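Local coordinates for protein pyroglutamyl-peptidase I (Fervidobacterium islandicum, PDB 6LTQ) that probably removes N-terminal pyroglutamyl residues from peptides as a pyroglutamyl-peptidase I (EC 3.4.19.3) from a heat-loving, keratin-degrading bacterium, at residues S58-T63 with E158-Y162; G86-I90 with L198-T202; L137-I143 with K208-I213. All blocks are in the same frame, centred on the assembly; numbering follows the deposited sequence.

Contact 1 (S58-T63 with E158-Y162)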
ATOM      1  N   SER D  58      24.986   9.031  10.398  1.00 28.01           N
ATOM      2  CA  SER D  58      26.162   8.218  10.688  1.00 30.61           C
ATOM      3  C   SER D  58      25.939   7.513  12.015  1.00 22.60           C
ATOM      4  O   SER D  58      25.640   8.166  13.016  1.00 21.40           O
ATOM      5  CB  SER D  58      27.435   9.085  10.758  1.00 40.17           C
ATOM      6  OG  SER D  58      28.443   8.491  11.563  1.00 39.44           O
ATOM      7  N   TYR D  59      26.102   6.188  12.030  1.00 30.22           N
ATOM      8  CA  TYR D  59      25.863   5.469  13.274  1.00 29.80           C
ATOM      9  C   TYR D  59      26.730   6.026  14.389  1.00 37.04           C
ATOM     10  O   TYR D  59      26.238   6.335  15.482  1.00 31.44           O
ATOM     11  CB  TYR D  59      26.147   3.980  13.083  1.00 34.39           C
ATOM     12  CG  TYR D  59      25.078   3.224  12.341  1.00 23.60           C
ATOM     13  CD1 TYR D  59      23.804   3.044  12.895  1.00 31.14           C
ATOM     14  CD2 TYR D  59      25.351   2.636  11.117  1.00 30.67           C
ATOM     15  CE1 TYR D  59      22.831   2.318  12.216  1.00 26.54           C
ATOM     16  CE2 TYR D  59      24.393   1.911  10.441  1.00 33.70           C
ATOM     17  CZ  TYR D  59      23.138   1.751  10.991  1.00 27.48           C
ATOM     18  OH  TYR D  59      22.212   1.023  10.275  1.00 27.45           O
ATOM     19  N   GLN D  60      28.005   6.269  14.099  1.00 32.30           N
ATOM     20  CA  GLN D  60      28.885   6.727  15.160  1.00 47.69           C
ATOM     21  C   GLN D  60      28.749   8.213  15.447  1.00 33.84           C
ATOM     22  O   GLN D  60      28.528   8.583  16.607  1.00 30.81           O
ATOM     23  CB  GLN D  60      30.332   6.359  14.810  1.00 58.70           C
ATOM     24  CG  GLN D  60      31.383   6.675  15.866  1.00 68.71           C
ATOM     25  CD  GLN D  60      32.436   7.643  15.357  1.00 86.38           C
ATOM     26  OE1 GLN D  60      32.623   7.795  14.148  1.00 86.23           O
ATOM     27  NE2 GLN D  60      33.134   8.297  16.278  1.00 90.88           N
ATOM     28  N   LYS D  61      28.779   9.064  14.426  1.00 34.25           N
ATOM     29  CA  LYS D  61      28.877  10.492  14.701  1.00 40.34           C
ATOM     30  C   LYS D  61      27.540  11.130  15.070  1.00 34.64           C
ATOM     31  O   LYS D  61      27.538  12.141  15.788  1.00 26.87           O
ATOM     32  CB  LYS D  61      29.463  11.232  13.497  1.00 42.05           C
ATOM     33  CG  LYS D  61      30.862  10.777  13.092  1.00 50.41           C
ATOM     34  CD  LYS D  61      31.432  11.641  11.975  1.00 48.53           C
ATOM     35  CE  LYS D  61      32.679  11.006  11.372  1.00 69.52           C
ATOM     36  NZ  LYS D  61      32.360   9.908  10.404  1.00 58.81           N
ATOM     37  N   SER D  62      26.405  10.551  14.649  1.00 26.21           N
ATOM     38  CA  SER D  62      25.115  11.168  14.956  1.00 27.61           C
ATOM     39  C   SER D  62      24.971  11.434  16.447  1.00 19.10           C
ATOM     40  O   SER D  62      24.566  12.529  16.856  1.00 25.66           O
ATOM     41  CB  SER D  62      23.965  10.301  14.435  1.00 31.60           C
ATOM     42  OG  SER D  62      23.897   9.059  15.123  1.00 29.91           O
ATOM     43  N   THR D  63      25.205  10.417  17.281  1.00 24.16           N
ATOM     44  CA  THR D  63      25.033  10.632  18.710  1.00 18.34           C
ATOM     45  C   THR D  63      26.235  11.328  19.346  1.00 21.88           C
ATOM     46  O   THR D  63      26.087  11.900  20.425  1.00 22.86           O
ATOM     47  CB  THR D  63      24.765   9.316  19.454  1.00 26.97           C
ATOM     48  OG1 THR D  63      25.763   8.342  19.107  1.00 27.07           O
ATOM     49  CG2 THR D  63      23.363   8.771  19.106  1.00 17.66           C
ATOM     50  N   GLU D 158      18.000   5.622  16.388  1.00 21.45           N
ATOM     51  CA  GLU D 158      19.165   5.623  17.272  1.00 25.92           C
ATOM     52  C   GLU D 158      19.215   6.904  18.084  1.00 16.89           C
ATOM     53  O   GLU D 158      19.331   6.875  19.313  1.00 18.55           O
ATOM     54  CB  GLU D 158      20.455   5.453  16.468  1.00 27.07           C
ATOM     55  CG  GLU D 158      21.718   5.702  17.334  1.00 28.81           C
ATOM     56  CD  GLU D 158      23.022   5.738  16.538  1.00 33.25           C
ATOM     57  OE1 GLU D 158      22.978   5.849  15.302  1.00 26.85           O
ATOM     58  OE2 GLU D 158      24.101   5.637  17.158  1.00 32.09           O
ATOM     59  N   VAL D 159      19.091   8.043  17.399  1.00 22.00           N
ATOM     60  CA  VAL D 159      19.078   9.338  18.066  1.00 19.86           C
ATOM     61  C   VAL D 159      17.902   9.433  19.021  1.00 19.59           C
ATOM     62  O   VAL D 159      18.023   9.945  20.144  1.00 18.62           O
ATOM     63  CB  VAL D 159      19.047  10.455  17.001  1.00 26.78           C
ATOM     64  CG1 VAL D 159      18.500  11.738  17.572  1.00 22.78           C
ATOM     65  CG2 VAL D 159      20.429  10.645  16.398  1.00 21.02           C
ATOM     66  N   TYR D 160      16.737   8.924  18.603  1.00 21.43           N
ATOM     67  CA  TYR D 160      15.572   8.949  19.476  1.00 14.18           C
ATOM     68  C   TYR D 160      15.840   8.162  20.754  1.00 15.27           C
ATOM     69  O   TYR D 160      15.553   8.634  21.856  1.00 19.37           O
ATOM     70  CB  TYR D 160      14.343   8.377  18.745  1.00 11.54           C
ATOM     71  CG  TYR D 160      13.002   8.727  19.327  1.00 14.52           C
ATOM     72  CD1 TYR D 160      12.860   9.739  20.257  1.00 14.24           C
ATOM     73  CD2 TYR D 160      11.840   8.042  18.909  1.00 14.46           C
ATOM     74  CE1 TYR D 160      11.615  10.069  20.784  1.00 11.31           C
ATOM     75  CE2 TYR D 160      10.595   8.361  19.421  1.00 10.65           C
ATOM     76  CZ  TYR D 160      10.477   9.370  20.351  1.00 18.15           C
ATOM     77  OH  TYR D 160       9.235   9.683  20.837  1.00 15.46           O
ATOM     78  N   TYR D 161      16.350   6.938  20.614  1.00 13.79           N
ATOM     79  CA  TYR D 161      16.627   6.128  21.798  1.00 18.26           C
ATOM     80  C   TYR D 161      17.682   6.795  22.667  1.00 19.68           C
ATOM     81  O   TYR D 161      17.545   6.855  23.895  1.00 16.02           O
ATOM     82  CB  TYR D 161      17.069   4.723  21.394  1.00 18.49           C
ATOM     83  CG  TYR D 161      17.323   3.816  22.587  1.00 24.13           C
ATOM     84  CD1 TYR D 161      18.580   3.766  23.195  1.00 28.28           C
ATOM     85  CD2 TYR D 161      16.310   3.014  23.109  1.00 18.45           C
ATOM     86  CE1 TYR D 161      18.818   2.955  24.286  1.00 21.51           C
ATOM     87  CE2 TYR D 161      16.548   2.182  24.199  1.00 18.44           C
ATOM     88  CZ  TYR D 161      17.805   2.155  24.786  1.00 24.42           C
ATOM     89  OH  TYR D 161      18.040   1.331  25.893  1.00 21.53           O
ATOM     90  N   TYR D 162      18.722   7.337  22.033  1.00 20.58           N
ATOM     91  CA  TYR D 162      19.774   8.014  22.789  1.00 26.34           C
ATOM     92  C   TYR D 162      19.192   9.115  23.669  1.00 21.09           C
ATOM     93  O   TYR D 162      19.494   9.192  24.865  1.00 23.46           O
ATOM     94  CB  TYR D 162      20.835   8.572  21.834  1.00 24.19           C
ATOM     95  CG  TYR D 162      22.043   9.112  22.585  1.00 25.34           C
ATOM     96  CD1 TYR D 162      22.064  10.419  23.059  1.00 27.83           C
ATOM     97  CD2 TYR D 162      23.135   8.296  22.852  1.00 35.21           C
ATOM     98  CE1 TYR D 162      23.157  10.899  23.766  1.00 36.37           C
ATOM     99  CE2 TYR D 162      24.227   8.764  23.550  1.00 36.05           C
ATOM    100  CZ  TYR D 162      24.234  10.063  24.004  1.00 38.94           C
ATOM    101  OH  TYR D 162      25.328  10.515  24.704  1.00 40.49           O
TER

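Contact 2 (G86-I90 with L198-T202)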
ATOM      1  N   GLY D  86       8.099   7.634   1.846  1.00 18.65           N
ATOM      2  CA  GLY D  86       6.979   6.731   1.723  1.00 20.47           C
ATOM      3  C   GLY D  86       5.842   7.015   2.685  1.00 20.10           C
ATOM      4  O   GLY D  86       4.724   6.525   2.462  1.00 16.60           O
ATOM      5  N   SER D  87       6.093   7.756   3.763  1.00 13.34           N
ATOM      6  CA  SER D  87       5.014   8.128   4.671  1.00 15.43           C
ATOM      7  C   SER D  87       4.205   9.292   4.101  1.00 16.42           C
ATOM      8  O   SER D  87       4.742  10.190   3.447  1.00 15.65           O
ATOM      9  CB  SER D  87       5.573   8.477   6.050  1.00 20.31           C
ATOM     10  OG  SER D  87       6.057   7.293   6.675  1.00 32.56           O
ATOM     11  N   ALA D  88       2.906   9.289   4.376  1.00 11.38           N
ATOM     12  CA  ALA D  88       2.000  10.226   3.725  1.00 10.63           C
ATOM     13  C   ALA D  88       1.624  11.406   4.604  1.00 13.42           C
ATOM     14  O   ALA D  88       1.075  12.386   4.089  1.00 13.54           O
ATOM     15  CB  ALA D  88       0.709   9.514   3.303  1.00 12.96           C
ATOM     16  N   GLY D  89       1.875  11.323   5.910  1.00 13.18           N
ATOM     17  CA  GLY D  89       1.481  12.377   6.830  1.00 13.47           C
ATOM     18  C   GLY D  89       2.547  12.625   7.886  1.00 12.60           C
ATOM     19  O   GLY D  89       3.602  12.000   7.885  1.00 13.87           O
ATOM     20  N   ILE D  90       2.250  13.561   8.789  1.00 13.25           N
ATOM     21  CA  ILE D  90       3.165  13.809   9.899  1.00 14.17           C
ATOM     22  C   ILE D  90       3.152  12.577  10.809  1.00 17.02           C
ATOM     23  O   ILE D  90       2.121  12.217  11.370  1.00 13.39           O
ATOM     24  CB  ILE D  90       2.771  15.083  10.662  1.00 14.62           C
ATOM     25  CG1 ILE D  90       2.729  16.306   9.711  1.00 17.80           C
ATOM     26  CG2 ILE D  90       3.709  15.307  11.819  1.00 15.09           C
ATOM     27  CD1 ILE D  90       4.039  16.620   8.977  1.00 14.72           C
ATOM     28  N   LEU D 198       4.956   7.640  -5.042  1.00 18.14           N
ATOM     29  CA  LEU D 198       5.081   7.753  -3.594  1.00 18.60           C
ATOM     30  C   LEU D 198       4.367   8.998  -3.065  1.00 11.98           C
ATOM     31  O   LEU D 198       4.213   9.993  -3.782  1.00 14.65           O
ATOM     32  CB  LEU D 198       6.550   7.798  -3.199  1.00 16.09           C
ATOM     33  CG  LEU D 198       7.271   6.449  -3.306  1.00 21.58           C
ATOM     34  CD1 LEU D 198       8.768   6.629  -3.089  1.00 24.27           C
ATOM     35  CD2 LEU D 198       6.676   5.397  -2.361  1.00 26.03           C
ATOM     36  N   PRO D 199       3.934   8.979  -1.800  1.00 11.68           N
ATOM     37  CA  PRO D 199       3.332  10.172  -1.191  1.00 10.15           C
ATOM     38  C   PRO D 199       4.366  11.247  -0.884  1.00  9.82           C
ATOM     39  O   PRO D 199       5.548  10.970  -0.700  1.00 12.94           O
ATOM     40  CB  PRO D 199       2.704   9.653   0.116  1.00 14.08           C
ATOM     41  CG  PRO D 199       2.774   8.161   0.070  1.00 21.13           C
ATOM     42  CD  PRO D 199       3.883   7.801  -0.909  1.00 17.00           C
ATOM     43  N   SER D 200       3.884  12.487  -0.765  1.00  8.76           N
ATOM     44  CA  SER D 200       4.754  13.610  -0.433  1.00 13.74           C
ATOM     45  C   SER D 200       3.949  14.658   0.324  1.00 12.27           C
ATOM     46  O   SER D 200       2.728  14.573   0.426  1.00 12.08           O
ATOM     47  CB  SER D 200       5.382  14.196  -1.704  1.00 10.41           C
ATOM     48  OG  SER D 200       4.371  14.773  -2.514  1.00 12.64           O
ATOM     49  N   MET D 201       4.648  15.658   0.868  1.00  9.61           N
ATOM     50  CA  MET D 201       3.975  16.785   1.500  1.00 10.64           C
ATOM     51  C   MET D 201       4.853  18.014   1.299  1.00 12.46           C
ATOM     52  O   MET D 201       6.069  17.930   1.487  1.00 12.81           O
ATOM     53  CB  MET D 201       3.717  16.524   2.994  1.00 11.10           C
ATOM     54  CG  MET D 201       2.916  17.637   3.718  1.00  9.97           C
ATOM     55  SD  MET D 201       2.716  17.249   5.476  1.00 14.99           S
ATOM     56  CE  MET D 201       1.341  16.082   5.430  1.00 13.91           C
ATOM     57  N   THR D 202       4.250  19.125   0.872  1.00 13.79           N
ATOM     58  CA  THR D 202       5.054  20.312   0.570  1.00 18.24           C
ATOM     59  C   THR D 202       5.845  20.766   1.791  1.00 19.16           C
ATOM     60  O   THR D 202       5.445  20.547   2.940  1.00 12.06           O
ATOM     61  CB  THR D 202       4.181  21.477   0.076  1.00 14.97           C
ATOM     62  OG1 THR D 202       3.316  21.923   1.128  1.00 14.23           O
ATOM     63  CG2 THR D 202       3.346  21.068  -1.139  1.00 14.21           C
TER
HETATM   64  O   HOH W   1       6.823  10.196   1.614  1.00 12.65           O
HETATM   65  O   HOH W   2       0.852  12.613   1.345  1.00  9.66           O

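Contact 3 (L137-I143 with K208-I213)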
ATOM      1  N   LEU D 137      -4.097  17.769  17.718  1.00 17.67           N
ATOM      2  CA  LEU D 137      -3.936  19.183  17.376  1.00 22.79           C
ATOM      3  C   LEU D 137      -3.664  19.367  15.891  1.00 18.92           C
ATOM      4  O   LEU D 137      -4.275  20.223  15.235  1.00 17.52           O
ATOM      5  CB  LEU D 137      -2.787  19.804  18.174  1.00 19.49           C
ATOM      6  CG  LEU D 137      -2.692  21.326  17.986  1.00 22.85           C
ATOM      7  CD1 LEU D 137      -2.574  22.008  19.343  1.00 29.22           C
ATOM      8  CD2 LEU D 137      -1.541  21.714  17.111  1.00 23.01           C
ATOM      9  N   LEU D 138      -2.727  18.585  15.344  1.00 18.14           N
ATOM     10  CA  LEU D 138      -2.394  18.702  13.926  1.00 15.81           C
ATOM     11  C   LEU D 138      -3.603  18.413  13.034  1.00 19.63           C
ATOM     12  O   LEU D 138      -3.897  19.183  12.107  1.00 18.09           O
ATOM     13  CB  LEU D 138      -1.243  17.765  13.590  1.00 17.03           C
ATOM     14  CG  LEU D 138       0.090  18.192  14.221  1.00 15.26           C
ATOM     15  CD1 LEU D 138       1.159  17.147  13.972  1.00 15.03           C
ATOM     16  CD2 LEU D 138       0.514  19.559  13.673  1.00 17.82           C
ATOM     17  N   LYS D 139      -4.362  17.357  13.348  1.00 16.28           N
ATOM     18  CA  LYS D 139      -5.534  17.032  12.529  1.00 16.50           C
ATOM     19  C   LYS D 139      -6.568  18.145  12.609  1.00 18.17           C
ATOM     20  O   LYS D 139      -7.179  18.526  11.601  1.00 18.20           O
ATOM     21  CB  LYS D 139      -6.193  15.719  12.972  1.00 14.73           C
ATOM     22  CG  LYS D 139      -5.382  14.418  12.792  1.00 22.24           C
ATOM     23  CD  LYS D 139      -6.145  13.279  13.479  1.00 25.79           C
ATOM     24  CE  LYS D 139      -5.301  12.027  13.561  1.00 25.80           C
ATOM     25  NZ  LYS D 139      -5.241  11.359  12.219  1.00 19.69           N
ATOM     26  N   LYS D 140      -6.724  18.732  13.795  1.00 18.64           N
ATOM     27  CA  LYS D 140      -7.775  19.722  13.950  1.00 20.78           C
ATOM     28  C   LYS D 140      -7.420  20.962  13.170  1.00 19.05           C
ATOM     29  O   LYS D 140      -8.283  21.752  12.768  1.00 21.52           O
ATOM     30  CB  LYS D 140      -7.874  20.008  15.414  1.00 22.62           C
ATOM     31  CG  LYS D 140      -9.190  19.579  15.902  1.00 41.69           C
ATOM     32  CD  LYS D 140      -9.184  18.021  15.328  1.00 65.43           C
ATOM     33  CE  LYS D 140     -10.609  17.385  15.462  1.00 72.75           C
ATOM     34  NZ  LYS D 140     -11.456  17.221  16.744  1.00 71.05           N
ATOM     35  N   LYS D 141      -6.121  21.156  12.964  1.00 16.87           N
ATOM     36  CA  LYS D 141      -5.595  22.204  12.093  1.00 18.88           C
ATOM     37  C   LYS D 141      -5.490  21.766  10.625  1.00 24.04           C
ATOM     38  O   LYS D 141      -4.770  22.404   9.839  1.00 21.20           O
ATOM     39  CB  LYS D 141      -4.200  22.638  12.554  1.00 20.69           C
ATOM     40  CG  LYS D 141      -4.169  23.168  13.988  1.00 25.95           C
ATOM     41  CD  LYS D 141      -4.931  24.483  14.103  1.00 28.55           C
ATOM     42  CE  LYS D 141      -4.874  24.981  15.547  1.00 43.46           C
ATOM     43  NZ  LYS D 141      -5.450  26.339  15.702  1.00 39.85           N
ATOM     44  N   LYS D 142      -6.132  20.647  10.274  1.00 22.43           N
ATOM     45  CA  LYS D 142      -6.270  20.156   8.894  1.00 19.63           C
ATOM     46  C   LYS D 142      -4.965  19.616   8.314  1.00 20.41           C
ATOM     47  O   LYS D 142      -4.747  19.666   7.095  1.00 19.36           O
ATOM     48  CB  LYS D 142      -6.852  21.230   7.968  1.00 18.14           C
ATOM     49  CG  LYS D 142      -8.177  21.821   8.479  1.00 21.85           C
ATOM     50  CD  LYS D 142      -8.716  22.840   7.491  1.00 27.19           C
ATOM     51  CE  LYS D 142      -9.852  23.640   8.101  1.00 37.64           C
ATOM     52  NZ  LYS D 142     -10.979  22.762   8.506  1.00 58.75           N
ATOM     53  N   ILE D 143      -4.089  19.090   9.159  1.00 15.27           N
ATOM     54  CA  ILE D 143      -2.829  18.516   8.706  1.00 14.59           C
ATOM     55  C   ILE D 143      -2.869  17.015   8.953  1.00 10.78           C
ATOM     56  O   ILE D 143      -3.013  16.586  10.110  1.00 14.12           O
ATOM     57  CB  ILE D 143      -1.627  19.167   9.406  1.00 16.49           C
ATOM     58  CG1 ILE D 143      -1.639  20.686   9.164  1.00 22.30           C
ATOM     59  CG2 ILE D 143      -0.339  18.571   8.892  1.00 18.39           C
ATOM     60  CD1 ILE D 143      -0.432  21.430   9.774  1.00 19.49           C
ATOM     61  N   LYS D 208       4.703  24.195   8.576  1.00 18.86           N
ATOM     62  CA  LYS D 208       3.576  24.600   9.400  1.00 21.23           C
ATOM     63  C   LYS D 208       3.310  23.576  10.503  1.00 20.29           C
ATOM     64  O   LYS D 208       3.020  23.946  11.653  1.00 15.76           O
ATOM     65  CB  LYS D 208       2.337  24.814   8.524  1.00 19.48           C
ATOM     66  CG  LYS D 208       1.082  25.143   9.315  1.00 19.33           C
ATOM     67  CD  LYS D 208      -0.124  25.435   8.409  1.00 23.38           C
ATOM     68  CE  LYS D 208      -1.384  25.718   9.223  1.00 34.28           C
ATOM     69  NZ  LYS D 208      -2.577  26.042   8.374  1.00 30.01           N
ATOM     70  N   ALA D 209       3.427  22.283  10.187  1.00 14.55           N
ATOM     71  CA  ALA D 209       3.160  21.273  11.204  1.00 18.37           C
ATOM     72  C   ALA D 209       4.144  21.387  12.365  1.00 17.63           C
ATOM     73  O   ALA D 209       3.746  21.402  13.535  1.00 16.89           O
ATOM     74  CB  ALA D 209       3.214  19.876  10.586  1.00 16.24           C
ATOM     75  N   VAL D 210       5.437  21.488  12.052  1.00 19.90           N
ATOM     76  CA  VAL D 210       6.443  21.582  13.103  1.00 15.76           C
ATOM     77  C   VAL D 210       6.291  22.897  13.859  1.00 20.43           C
ATOM     78  O   VAL D 210       6.448  22.944  15.088  1.00 20.44           O
ATOM     79  CB  VAL D 210       7.848  21.407  12.506  1.00 27.29           C
ATOM     80  CG1 VAL D 210       8.919  21.643  13.576  1.00 23.26           C
ATOM     81  CG2 VAL D 210       7.983  19.982  11.916  1.00 16.98           C
ATOM     82  N   ARG D 211       5.960  23.976  13.141  1.00 21.10           N
ATOM     83  CA  ARG D 211       5.688  25.268  13.779  1.00 22.34           C
ATOM     84  C   ARG D 211       4.571  25.143  14.800  1.00 23.62           C
ATOM     85  O   ARG D 211       4.698  25.604  15.940  1.00 23.54           O
ATOM     86  CB  ARG D 211       5.398  26.296  12.676  1.00 23.50           C
ATOM     87  CG  ARG D 211       5.190  27.768  13.071  1.00 44.41           C
ATOM     88  CD  ARG D 211       4.091  28.476  12.360  1.00 51.29           C
ATOM     89  NE  ARG D 211       4.318  28.455  10.910  1.00 66.09           N
ATOM     90  CZ  ARG D 211       3.609  29.055   9.946  1.00 66.02           C
ATOM     91  NH1 ARG D 211       2.692  29.976  10.198  1.00 72.94           N
ATOM     92  NH2 ARG D 211       3.992  28.856   8.651  1.00 62.72           N
ATOM     93  N   LEU D 212       3.508  24.430  14.438  1.00 24.91           N
ATOM     94  CA  LEU D 212       2.384  24.262  15.347  1.00 16.56           C
ATOM     95  C   LEU D 212       2.759  23.448  16.579  1.00 23.90           C
ATOM     96  O   LEU D 212       2.203  23.669  17.664  1.00 25.41           O
ATOM     97  CB  LEU D 212       1.202  23.606  14.628  1.00 17.47           C
ATOM     98  CG  LEU D 212       0.385  24.515  13.703  1.00 26.11           C
ATOM     99  CD1 LEU D 212      -0.443  23.684  12.700  1.00 23.07           C
ATOM    100  CD2 LEU D 212      -0.512  25.441  14.531  1.00 26.93           C
ATOM    101  N   ILE D 213       3.629  22.448  16.422  1.00 16.90           N
ATOM    102  CA  ILE D 213       4.068  21.689  17.590  1.00 19.36           C
ATOM    103  C   ILE D 213       4.825  22.607  18.546  1.00 24.55           C
ATOM    104  O   ILE D 213       4.581  22.619  19.759  1.00 23.76           O
ATOM    105  CB  ILE D 213       4.926  20.483  17.174  1.00 20.63           C
ATOM    106  CG1 ILE D 213       4.112  19.462  16.352  1.00 15.35           C
ATOM    107  CG2 ILE D 213       5.517  19.808  18.423  1.00 18.57           C
ATOM    108  CD1 ILE D 213       4.986  18.394  15.717  1.00 15.40           C
TER
HETATM  109  O   HOH W   3      -3.239  23.614   6.959  1.00 38.15           O
HETATM  110  O   HOH W   4      -5.032  25.122   9.641  1.00 38.18           O

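Contact 1 (S58-T63 with E158-Y162)
This is a buried helix-helix contact between the first turns of helices 59-72 and 158-170, whose short segments run 42° apart with their axes 10.2 Å from each other at closest approach. Helix 158-170 starts two residues after Cys156, oxidised to cysteinesulfonic acid and probably catalytic, as in this cysteine-peptidase family. Ser58 N-caps the other helix, its OG accepting from Lys61 N at 2.9 Å, while Ser62 OG donates back to Ser58 O, also 2.9 Å. Glu158 reaches across to this turn: OE2 lies 2.8 Å from Tyr59 O, OE1 3.3 Å from Ser62 OG and 3.8 Å from Tyr59 CD1. Farther along, Thr63 CB sits over a face of the Tyr162 ring, 4.2 Å from its centroid, in a CH-pi contact, and Thr63 CG2 lies 3.7 Å from Tyr162 CB; the Tyr162 hydroxyl bonds to Glu67. Thr63 OG1 hydrogen-bonds a glycerol, probably from the crystallisation liquor. Two acceptors so close would repel were Glu158 ionised; the spacing suits a protonated acid, though the coordinates reveal no proton.

Contact 2 (G86-I90 with L198-T202)
Apolar packing joins the loop before strand 90-97 to the loop leading into helix 203-215, the two running in roughly the same direction, 23° apart end to end. Pro199 is central: its CB meets Ala88 CB at 3.8 Å and Ala88 CA at 3.7 Å, and its CG lies 3.5 Å from Gly86 O. Met201 extends the apolar strip, its SD 3.8 Å from Ile90 CD1 and its CE 4.0 Å from Gly89 CA. At the other end Leu198 CD2 rests 4.3 Å from Gly86 CA; the positive phi of Gly86 would jam a CB against the preceding carbonyl.

Water supplies the polar part. Water 1 accepts from Gly86 N at 2.9 Å and donates to Ser87 O and Pro199 O, each at 2.8 Å, tying both backbones together. Water 2 lies 2.8 Å from Ala88 O and 2.9 Å from Ser200 O, between the two carbonyls.

A second subunit closes over this region: Pro199 and Thr202 pack on Pro199 and Thr202 of that subunit, and Ala88 on its Lys197. Thr202 also N-caps helix 203-215, bonding to Leu205 N. Carbonyl oxygens facing one another need a mediator, so solvent bridges the backbones while Pro199 and Met201 pack on the apolar side chains and backbone of the 86-90 loop, in loops that also form part of a subunit interface.

Contact 3 (L137-I143 with K208-I213)
A Schellman motif ends helix 131-140 here, and the residues around it pack on helix 203-215. Lys142, at positive phi, is the C-prime residue: Ile143 N bonds to Leu138 O at 3.0 Å and Lys142 N to Lys139 O at 2.7 Å. The turn directs Ile143 back toward the second helix, where its CD1 lies 3.7 Å from Leu212 CD1, 4.0 Å from Ala209 CB and 4.0 Å from Lys208 CG. Leu138 CD2 adds contacts to Ala209 O at 3.7 Å and to Leu212 CB at 4.2 Å. Leu212 is flanked further by Leu137, with CD2 4.2 Å from Leu212 CB, and by Lys141, whose CB is 3.9 Å from Leu212 CD1. Ala209, having only a methyl, lets the backbones approach, and its CA is 6.7 Å from that of Leu138.

At the exposed margin, water 4 donates to Lys141 O at 2.7 Å and accepts from Lys208 NZ at 2.9 Å; water 3 repeats the bridge, but weakly at Lys141 O. Lys139 forms a salt bridge to Glu196 of a second subunit. Aliphatic side chains therefore make the seam, while the extended Lys208 reaches Lys141 O, just past the helix end, through solvent.

Contacts 2 and 3 form one continuous apolar region, their centres 15 Å apart, with Ile90 at the junction: its CG1 lies 3.7 Å from Ala209 CB and its CG2 3.8 Å from Leu138 CD1. Helix 203-215 continues the chain from one to the other. Contact 1 lies on the opposite side of the chain's centre from contact 3, 27 Å away by centres and about 11 Å by nearest atoms; for contact 2 the values are 24 Å and about 12 Å. It lies nearest in sequence to the oxidised Cys156, probably the nucleophile by comparison with this cysteine-peptidase family. No other protein chain of the assembly touches contact 1, whereas contacts 2 and 3 both meet the second subunit.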